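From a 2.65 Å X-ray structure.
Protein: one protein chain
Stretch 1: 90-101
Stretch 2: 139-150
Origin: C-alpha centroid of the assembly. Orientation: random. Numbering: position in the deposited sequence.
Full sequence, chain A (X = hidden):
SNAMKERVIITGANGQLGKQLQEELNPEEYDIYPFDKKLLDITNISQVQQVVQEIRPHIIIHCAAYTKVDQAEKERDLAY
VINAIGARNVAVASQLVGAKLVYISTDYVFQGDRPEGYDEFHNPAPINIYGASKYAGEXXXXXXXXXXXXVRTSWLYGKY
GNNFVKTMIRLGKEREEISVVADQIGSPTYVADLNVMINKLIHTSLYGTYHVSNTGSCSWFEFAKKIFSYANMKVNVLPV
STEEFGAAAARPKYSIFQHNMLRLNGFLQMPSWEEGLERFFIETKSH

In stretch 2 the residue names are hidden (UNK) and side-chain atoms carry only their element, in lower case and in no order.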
ATOM      1  N   VAL A  90      -6.040 -16.719  -0.032  1.00 40.40           N
ATOM      2  CA  VAL A  90      -4.919 -16.591   0.900  1.00 40.18           C
ATOM      3  C   VAL A  90      -5.442 -16.625   2.330  1.00 39.87           C
ATOM      4  O   VAL A  90      -4.736 -17.047   3.245  1.00 39.90           O
ATOM      5  CB  VAL A  90      -4.113 -15.300   0.651  1.00 40.16           C
ATOM      6  CG1 VAL A  90      -3.036 -15.114   1.711  1.00 39.43           C
ATOM      7  CG2 VAL A  90      -3.508 -15.324  -0.754  1.00 39.89           C
ATOM      8  N   ALA A  91      -6.687 -16.187   2.511  1.00 39.81           N
ATOM      9  CA  ALA A  91      -7.315 -16.177   3.827  1.00 39.73           C
ATOM     10  C   ALA A  91      -7.556 -17.616   4.265  1.00 40.90           C
ATOM     11  O   ALA A  91      -7.178 -18.011   5.371  1.00 41.84           O
ATOM     12  CB  ALA A  91      -8.611 -15.404   3.789  1.00 38.60           C
ATOM     13  N   VAL A  92      -8.183 -18.397   3.387  1.00 42.37           N
ATOM     14  CA  VAL A  92      -8.472 -19.802   3.665  1.00 44.03           C
ATOM     15  C   VAL A  92      -7.195 -20.540   4.080  1.00 44.87           C
ATOM     16  O   VAL A  92      -7.147 -21.162   5.140  1.00 45.01           O
ATOM     17  CB  VAL A  92      -9.089 -20.505   2.430  1.00 45.10           C
ATOM     18  CG1 VAL A  92      -9.242 -21.992   2.676  1.00 45.94           C
ATOM     19  CG2 VAL A  92     -10.425 -19.870   2.062  1.00 45.23           C
ATOM     20  N   ALA A  93      -6.162 -20.450   3.246  1.00 45.74           N
ATOM     21  CA  ALA A  93      -4.883 -21.107   3.521  1.00 46.35           C
ATOM     22  C   ALA A  93      -4.293 -20.650   4.856  1.00 46.23           C
ATOM     23  O   ALA A  93      -3.798 -21.466   5.635  1.00 46.74           O
ATOM     24  CB  ALA A  93      -3.904 -20.843   2.394  1.00 46.42           C
ATOM     25  N   SER A  94      -4.338 -19.345   5.111  1.00 45.97           N
ATOM     26  CA  SER A  94      -3.809 -18.796   6.353  1.00 45.95           C
ATOM     27  C   SER A  94      -4.493 -19.464   7.541  1.00 46.50           C
ATOM     28  O   SER A  94      -3.849 -19.765   8.549  1.00 46.53           O
ATOM     29  CB  SER A  94      -4.040 -17.288   6.414  1.00 45.49           C
ATOM     30  OG  SER A  94      -3.413 -16.625   5.330  1.00 47.32           O
ATOM     31  N   GLN A  95      -5.800 -19.697   7.407  1.00 46.78           N
ATOM     32  CA  GLN A  95      -6.585 -20.331   8.461  1.00 47.81           C
ATOM     33  C   GLN A  95      -6.144 -21.786   8.702  1.00 49.06           C
ATOM     34  O   GLN A  95      -5.894 -22.167   9.844  1.00 50.04           O
ATOM     35  CB  GLN A  95      -8.080 -20.271   8.127  1.00 48.42           C
ATOM     36  CG  GLN A  95      -9.006 -20.882   9.186  1.00 50.65           C
ATOM     37  CD  GLN A  95      -8.948 -20.170  10.542  1.00 53.95           C
ATOM     38  OE1 GLN A  95      -8.340 -19.106  10.660  1.00 58.73           O
ATOM     39  NE2 GLN A  95      -9.585 -20.747  11.561  1.00 52.28           N
ATOM     40  N   LEU A  96      -6.044 -22.595   7.646  1.00 49.42           N
ATOM     41  CA  LEU A  96      -5.619 -23.997   7.816  1.00 50.77           C
ATOM     42  C   LEU A  96      -4.280 -24.146   8.521  1.00 50.24           C
ATOM     43  O   LEU A  96      -4.048 -25.159   9.167  1.00 52.26           O
ATOM     44  CB  LEU A  96      -5.557 -24.778   6.491  1.00 51.85           C
ATOM     45  CG  LEU A  96      -6.832 -25.096   5.707  1.00 54.43           C
ATOM     46  CD1 LEU A  96      -7.597 -23.851   5.325  1.00 57.83           C
ATOM     47  CD2 LEU A  96      -6.475 -25.894   4.466  1.00 57.22           C
ATOM     48  N   VAL A  97      -3.392 -23.166   8.378  1.00 48.73           N
ATOM     49  CA  VAL A  97      -2.080 -23.239   9.023  1.00 48.79           C
ATOM     50  C   VAL A  97      -2.032 -22.417  10.307  1.00 47.78           C
ATOM     51  O   VAL A  97      -1.153 -22.616  11.141  1.00 48.16           O
ATOM     52  CB  VAL A  97      -0.945 -22.745   8.094  1.00 49.02           C
ATOM     53  CG1 VAL A  97      -0.891 -23.595   6.826  1.00 49.97           C
ATOM     54  CG2 VAL A  97      -1.130 -21.275   7.749  1.00 46.82           C
ATOM     55  N   GLY A  98      -2.965 -21.482  10.458  1.00 46.24           N
ATOM     56  CA  GLY A  98      -3.012 -20.642  11.644  1.00 45.31           C
ATOM     57  C   GLY A  98      -1.941 -19.571  11.616  1.00 44.86           C
ATOM     58  O   GLY A  98      -1.331 -19.259  12.640  1.00 43.97           O
ATOM     59  N   ALA A  99      -1.716 -19.001  10.438  1.00 44.68           N
ATOM     60  CA  ALA A  99      -0.717 -17.959  10.271  1.00 44.50           C
ATOM     61  C   ALA A  99      -1.348 -16.584  10.433  1.00 43.87           C
ATOM     62  O   ALA A  99      -2.528 -16.404  10.140  1.00 44.33           O
ATOM     63  CB  ALA A  99      -0.085 -18.065   8.893  1.00 44.41           C
ATOM     64  N   LYS A 100      -0.572 -15.623  10.924  1.00 43.41           N
ATOM     65  CA  LYS A 100      -1.074 -14.269  11.092  1.00 42.59           C
ATOM     66  C   LYS A 100      -1.066 -13.723   9.677  1.00 41.88           C
ATOM     67  O   LYS A 100      -0.077 -13.886   8.964  1.00 42.73           O
ATOM     68  CB  LYS A 100      -0.169 -13.436  11.996  1.00 42.67           C
ATOM     69  CG  LYS A 100      -0.026 -13.981  13.407  1.00 44.23           C
ATOM     70  CD  LYS A 100       0.881 -13.102  14.260  1.00 44.55           C
ATOM     71  CE  LYS A 100       0.991 -13.639  15.674  1.00 46.07           C
ATOM     72  NZ  LYS A 100       1.867 -12.788  16.520  1.00 49.72           N
ATOM     73  N   LEU A 101      -2.157 -13.089   9.264  1.00 40.73           N
ATOM     74  CA  LEU A 101      -2.256 -12.538   7.908  1.00 39.94           C
ATOM     75  C   LEU A 101      -2.248 -11.012   7.842  1.00 39.66           C
ATOM     76  O   LEU A 101      -3.030 -10.345   8.517  1.00 38.84           O
ATOM     77  CB  LEU A 101      -3.535 -13.061   7.242  1.00 39.42           C
ATOM     78  CG  LEU A 101      -3.834 -12.586   5.821  1.00 38.87           C
ATOM     79  CD1 LEU A 101      -2.677 -12.915   4.893  1.00 38.75           C
ATOM     80  CD2 LEU A 101      -5.139 -13.207   5.316  1.00 38.32           C
ATOM     81  N   UNK A 139     -13.171  -7.859   3.451  1.00 46.06           N
ATOM     82  CA  UNK A 139     -14.281  -8.599   4.035  1.00 45.92           C
ATOM     83  C   UNK A 139     -14.034 -10.108   4.038  1.00 44.76           C
ATOM     84  O   UNK A 139     -14.304 -10.755   5.045  1.00 44.63           O
ATOM     85  c   UNK A 139     -16.190  -6.323   4.991  1.00 53.95           C
ATOM     86  o   UNK A 139     -16.207  -7.144   5.907  1.00 57.91           O
ATOM     87  c   UNK A 139     -16.004  -6.758   3.530  1.00 50.71           C
ATOM     88  n   UNK A 139     -16.355  -5.026   5.198  1.00 55.79           N
ATOM     89  c   UNK A 139     -15.611  -8.235   3.371  1.00 47.36           C
ATOM     90  N   UNK A 140     -13.529 -10.690   2.945  1.00 43.81           N
ATOM     91  CA  UNK A 140     -13.284 -12.137   2.979  1.00 43.74           C
ATOM     92  C   UNK A 140     -12.258 -12.482   4.045  1.00 42.90           C
ATOM     93  O   UNK A 140     -12.326 -13.557   4.631  1.00 43.27           O
ATOM     94  c   UNK A 140     -12.845 -12.751   1.648  1.00 44.41           C
ATOM     95  c   UNK A 140     -14.745 -12.036  -1.546  1.00 46.20           C
ATOM     96  c   UNK A 140     -14.925 -13.697   0.641  1.00 47.28           C
ATOM     97  c   UNK A 140     -13.792 -11.971  -0.536  1.00 44.72           C
ATOM     98  c   UNK A 140     -15.791 -12.931  -1.455  1.00 46.80           C
ATOM     99  c   UNK A 140     -13.899 -12.767   0.587  1.00 44.23           C
ATOM    100  c   UNK A 140     -15.887 -13.758  -0.358  1.00 47.95           C
ATOM    101  N   UNK A 141     -11.306 -11.582   4.291  1.00 42.10           N
ATOM    102  CA  UNK A 141     -10.279 -11.822   5.308  1.00 41.10           C
ATOM    103  C   UNK A 141     -10.900 -11.861   6.705  1.00 41.53           C
ATOM    104  O   UNK A 141     -10.621 -12.778   7.479  1.00 41.87           O
ATOM    105  c   UNK A 141      -8.420 -10.830   3.926  1.00 39.12           C
ATOM    106  c   UNK A 141      -8.173 -10.982   6.419  1.00 40.06           C
ATOM    107  c   UNK A 141      -9.145 -10.773   5.261  1.00 40.53           C
ATOM    108  N   UNK A 142     -11.730 -10.872   7.033  1.00 41.62           N
ATOM    109  CA  UNK A 142     -12.378 -10.839   8.346  1.00 42.67           C
ATOM    110  C   UNK A 142     -13.357 -11.989   8.503  1.00 43.04           C
ATOM    111  O   UNK A 142     -13.533 -12.527   9.596  1.00 44.53           O
ATOM    112  c   UNK A 142     -12.883  -5.740   9.040  1.00 54.24           C
ATOM    113  c   UNK A 142     -13.180  -9.553   8.558  1.00 43.38           C
ATOM    114  c   UNK A 142     -13.467  -7.125   8.843  1.00 51.51           C
ATOM    115  n   UNK A 142     -12.054  -5.637  10.278  1.00 58.19           N
ATOM    116  c   UNK A 142     -12.425  -8.238   8.627  1.00 45.69           C
ATOM    117  N   UNK A 143     -14.002 -12.354   7.402  1.00 42.52           N
ATOM    118  CA  UNK A 143     -14.986 -13.433   7.392  1.00 42.71           C
ATOM    119  C   UNK A 143     -14.421 -14.858   7.446  1.00 42.24           C
ATOM    120  O   UNK A 143     -15.055 -15.739   8.013  1.00 43.85           O
ATOM    121  c   UNK A 143     -17.458 -11.779   4.800  1.00 46.99           C
ATOM    122  o   UNK A 143     -18.343 -10.892   4.743  1.00 49.99           O
ATOM    123  c   UNK A 143     -16.712 -11.993   6.120  1.00 43.98           C
ATOM    124  c   UNK A 143     -15.876 -13.281   6.146  1.00 43.25           C
ATOM    125  o   UNK A 143     -17.128 -12.458   3.803  1.00 46.03           O
ATOM    126  N   UNK A 144     -13.227 -15.091   6.904  1.00 40.75           N
ATOM    127  CA  UNK A 144     -12.662 -16.447   6.908  1.00 40.50           C
ATOM    128  C   UNK A 144     -11.369 -16.668   7.711  1.00 40.41           C
ATOM    129  O   UNK A 144     -10.795 -17.756   7.665  1.00 39.68           O
ATOM    130  c   UNK A 144     -13.693 -16.858   4.567  1.00 39.76           C
ATOM    131  c   UNK A 144     -12.441 -16.887   5.457  1.00 40.08           C
ATOM    132  c   UNK A 144     -13.348 -17.222   3.137  1.00 40.32           C
ATOM    133  c   UNK A 144     -14.777 -17.769   5.098  1.00 39.50           C
ATOM    134  N   UNK A 145     -10.916 -15.666   8.452  1.00 40.38           N
ATOM    135  CA  UNK A 145      -9.690 -15.819   9.234  1.00 40.88           C
ATOM    136  C   UNK A 145      -9.801 -14.958  10.495  1.00 40.16           C
ATOM    137  O   UNK A 145     -10.512 -13.959  10.499  1.00 41.21           O
ATOM    138  c   UNK A 145      -6.003 -14.998   8.944  1.00 44.25           C
ATOM    139  c   UNK A 145      -7.159 -15.696   9.012  1.00 42.89           C
ATOM    140  c   UNK A 145      -5.638 -16.762  10.196  1.00 45.49           C
ATOM    141  c   UNK A 145      -8.483 -15.478   8.352  1.00 41.00           C
ATOM    142  n   UNK A 145      -5.077 -15.672   9.702  1.00 45.98           N
ATOM    143  n   UNK A 145      -6.885 -16.814   9.769  1.00 45.01           N
ATOM    144  N   UNK A 146      -9.118 -15.348  11.568  1.00 39.98           N
ATOM    145  CA  UNK A 146      -9.192 -14.593  12.822  1.00 39.54           C
ATOM    146  C   UNK A 146      -7.867 -14.127  13.443  1.00 39.74           C
ATOM    147  O   UNK A 146      -7.797 -13.829  14.639  1.00 39.42           O
ATOM    148  c   UNK A 146     -10.022 -15.386  13.840  1.00 39.95           C
ATOM    149  c   UNK A 146      -9.449 -16.763  14.120  1.00 39.84           C
ATOM    150  n   UNK A 146     -10.124 -17.513  14.987  1.00 37.98           N
ATOM    151  o   UNK A 146      -8.417 -17.152  13.564  1.00 39.32           O
ATOM    152  N   UNK A 147      -6.829 -14.068  12.624  1.00 40.15           N
ATOM    153  CA  UNK A 147      -5.504 -13.625  13.052  1.00 40.74           C
ATOM    154  C   UNK A 147      -5.007 -12.812  11.880  1.00 40.03           C
ATOM    155  O   UNK A 147      -4.260 -13.315  11.043  1.00 39.94           O
ATOM    156  c   UNK A 147      -4.313 -17.873  15.611  1.00 54.44           C
ATOM    157  n   UNK A 147      -3.284 -18.952  15.732  1.00 58.68           N
ATOM    158  c   UNK A 147      -4.562 -14.797  13.306  1.00 41.70           C
ATOM    159  c   UNK A 147      -4.984 -15.758  14.400  1.00 44.65           C
ATOM    160  c   UNK A 147      -3.951 -16.876  14.527  1.00 49.09           C
ATOM    161  N   UNK A 148      -5.424 -11.552  11.817  1.00 38.42           N
ATOM    162  CA  UNK A 148      -5.029 -10.686  10.717  1.00 37.74           C
ATOM    163  C   UNK A 148      -4.816  -9.227  11.080  1.00 37.69           C
ATOM    164  O   UNK A 148      -5.222  -8.756  12.138  1.00 38.51           O
ATOM    165  c   UNK A 148      -7.785  -8.943  10.289  1.00 39.50           C
ATOM    166  c   UNK A 148      -9.655 -10.814  11.064  1.00 35.29           C
ATOM    167  o   UNK A 148     -11.145  -9.038  11.663  1.00 40.43           O
ATOM    168  c   UNK A 148      -6.124 -10.726   9.637  1.00 37.21           C
ATOM    169  c   UNK A 148      -7.468 -10.289  10.173  1.00 37.07           C
ATOM    170  c   UNK A 148      -9.935  -9.467  11.171  1.00 37.33           C
ATOM    171  c   UNK A 148      -9.004  -8.533  10.791  1.00 38.91           C
ATOM    172  c   UNK A 148      -8.424 -11.219  10.563  1.00 36.93           C
ATOM    173  N   UNK A 149      -4.185  -8.523  10.150  1.00 37.65           N
ATOM    174  CA  UNK A 149      -3.898  -7.116  10.277  1.00 37.79           C
ATOM    175  C   UNK A 149      -4.232  -6.485   8.938  1.00 38.46           C
ATOM    176  O   UNK A 149      -3.513  -6.695   7.961  1.00 37.92           O
ATOM    177  c   UNK A 149      -1.879  -7.484  11.780  1.00 36.03           C
ATOM    178  c   UNK A 149      -1.408  -7.389  14.122  1.00 34.32           C
ATOM    179  c   UNK A 149      -2.412  -6.853  10.538  1.00 37.79           C
ATOM    180  c   UNK A 149      -1.921  -6.814  12.980  1.00 33.75           C
ATOM    181  c   UNK A 149      -1.288  -8.731  11.737  1.00 34.61           C
ATOM    182  c   UNK A 149      -0.772  -9.305  12.877  1.00 33.74           C
ATOM    183  c   UNK A 149      -0.835  -8.636  14.068  1.00 32.08           C
ATOM    184  N   UNK A 150      -5.334  -5.751   8.865  1.00 39.87           N
ATOM    185  CA  UNK A 150      -5.700  -5.096   7.617  1.00 40.48           C
ATOM    186  C   UNK A 150      -4.979  -3.760   7.685  1.00 40.94           C
ATOM    187  O   UNK A 150      -5.318  -2.916   8.510  1.00 41.97           O
ATOM    188  c   UNK A 150      -7.519  -4.186   6.168  1.00 40.33           C
ATOM    189  c   UNK A 150      -9.401  -6.202   7.231  1.00 44.08           C
ATOM    190  c   UNK A 150      -7.906  -6.275   7.421  1.00 42.19           C
ATOM    191  c   UNK A 150      -7.215  -4.912   7.454  1.00 40.53           C
TER

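Position 139 has three side-chain carbons in a row, the third carrying one oxygen and one nitrogen. It stays out of reach of stretch 1. That is a primary amide on a three-carbon chain, so the residue is glutamine, Q139.

Position 140 has one carbon and then a ring of six carbons, with no oxygen on it. The ring leads away, but the backbone O of 140 lies 4.2 Å from A91 CB. This is phenylalanine, F140.

Position 141 has three side-chain carbons, one carrying the other two. One of the two end carbons of 141 packs 3.9 Å from L101 CD2, and the CA of 141 lies 4.2 Å from A91 CB. The fork at CB with two single-carbon arms makes it valine, V141.

Position 142 has four carbons in a row ending in nitrogen. It points away and makes no contact with stretch 1. This is lysine, K142.

Position 143 has three carbons, the third carrying two oxygens. It is again out of reach. A carboxylate at that distance is glutamate, E143.

Position 144 has four carbons, forked at the second. It points toward the first helix: the CB of 144 is 4.4 Å from A91 CB, and one of its two end carbons is 4.1 Å from V92 CG2. The backbone O of 144 approaches Q95 CB at 3.7 Å. This is leucine, L144.

Position 145 has one carbon and then a five-membered ring of three carbons and two nitrogens. The ring bridges two parts of stretch 1. S94 CB lies over one ring face in a CH-pi contact, 3.8 Å from a ring nitrogen of 145. L101 CB sits at the ring edge, 3.6 Å from a ring carbon of 145. An imidazole means histidine, H145. H145 ND1 donates to Q95 OE1 at 2.9 Å, and H145 NE2 donates to A99 O at 2.7 Å.

Position 146 has two carbons, the second carrying one oxygen and one nitrogen. The oxygen of 146 lies 3.5 Å from Q95 OE1. The shorter amide is asparagine, N146.

Position 147 has four carbons in a row ending in nitrogen. The extended chain carries the nitrogen of 147 to 3.7 Å from G98 O. The backbone O of 147 accepts a hydrogen bond from L101 N at 2.8 Å. It is lysine, K147.

Position 148 has one carbon and a six-carbon ring bearing one oxygen. The CB of 148 is 4.2 Å from L101 CB on the same sheet face, while the ring end leads away. This is tyrosine, Y148.

Position 149 has one carbon and a bare six-carbon ring. K100 CB meets the ring edge, 4.3 Å from a ring carbon of 149. The backbone N of 149 donates to L101 O at 2.7 Å. It is phenylalanine, F149.

Position 150 has four carbons, forked at the first, with one arm two carbons long. It points away from stretch 1. This is isoleucine, I150.

The contact joins two similar helix-to-strand units. The helix axes run in roughly the same direction, 25° apart, and approach to 9.1 Å. Small A91 sits close to the second helix. Beyond them, L101 pairs with Y148 in a parallel bridge held by two backbone hydrogen bonds. H145 ties the last turn of the first helix, through Q95, to the loop just before the strand, through A99 O.

Stretch 2 (139-150) QFVKELHNKYFI
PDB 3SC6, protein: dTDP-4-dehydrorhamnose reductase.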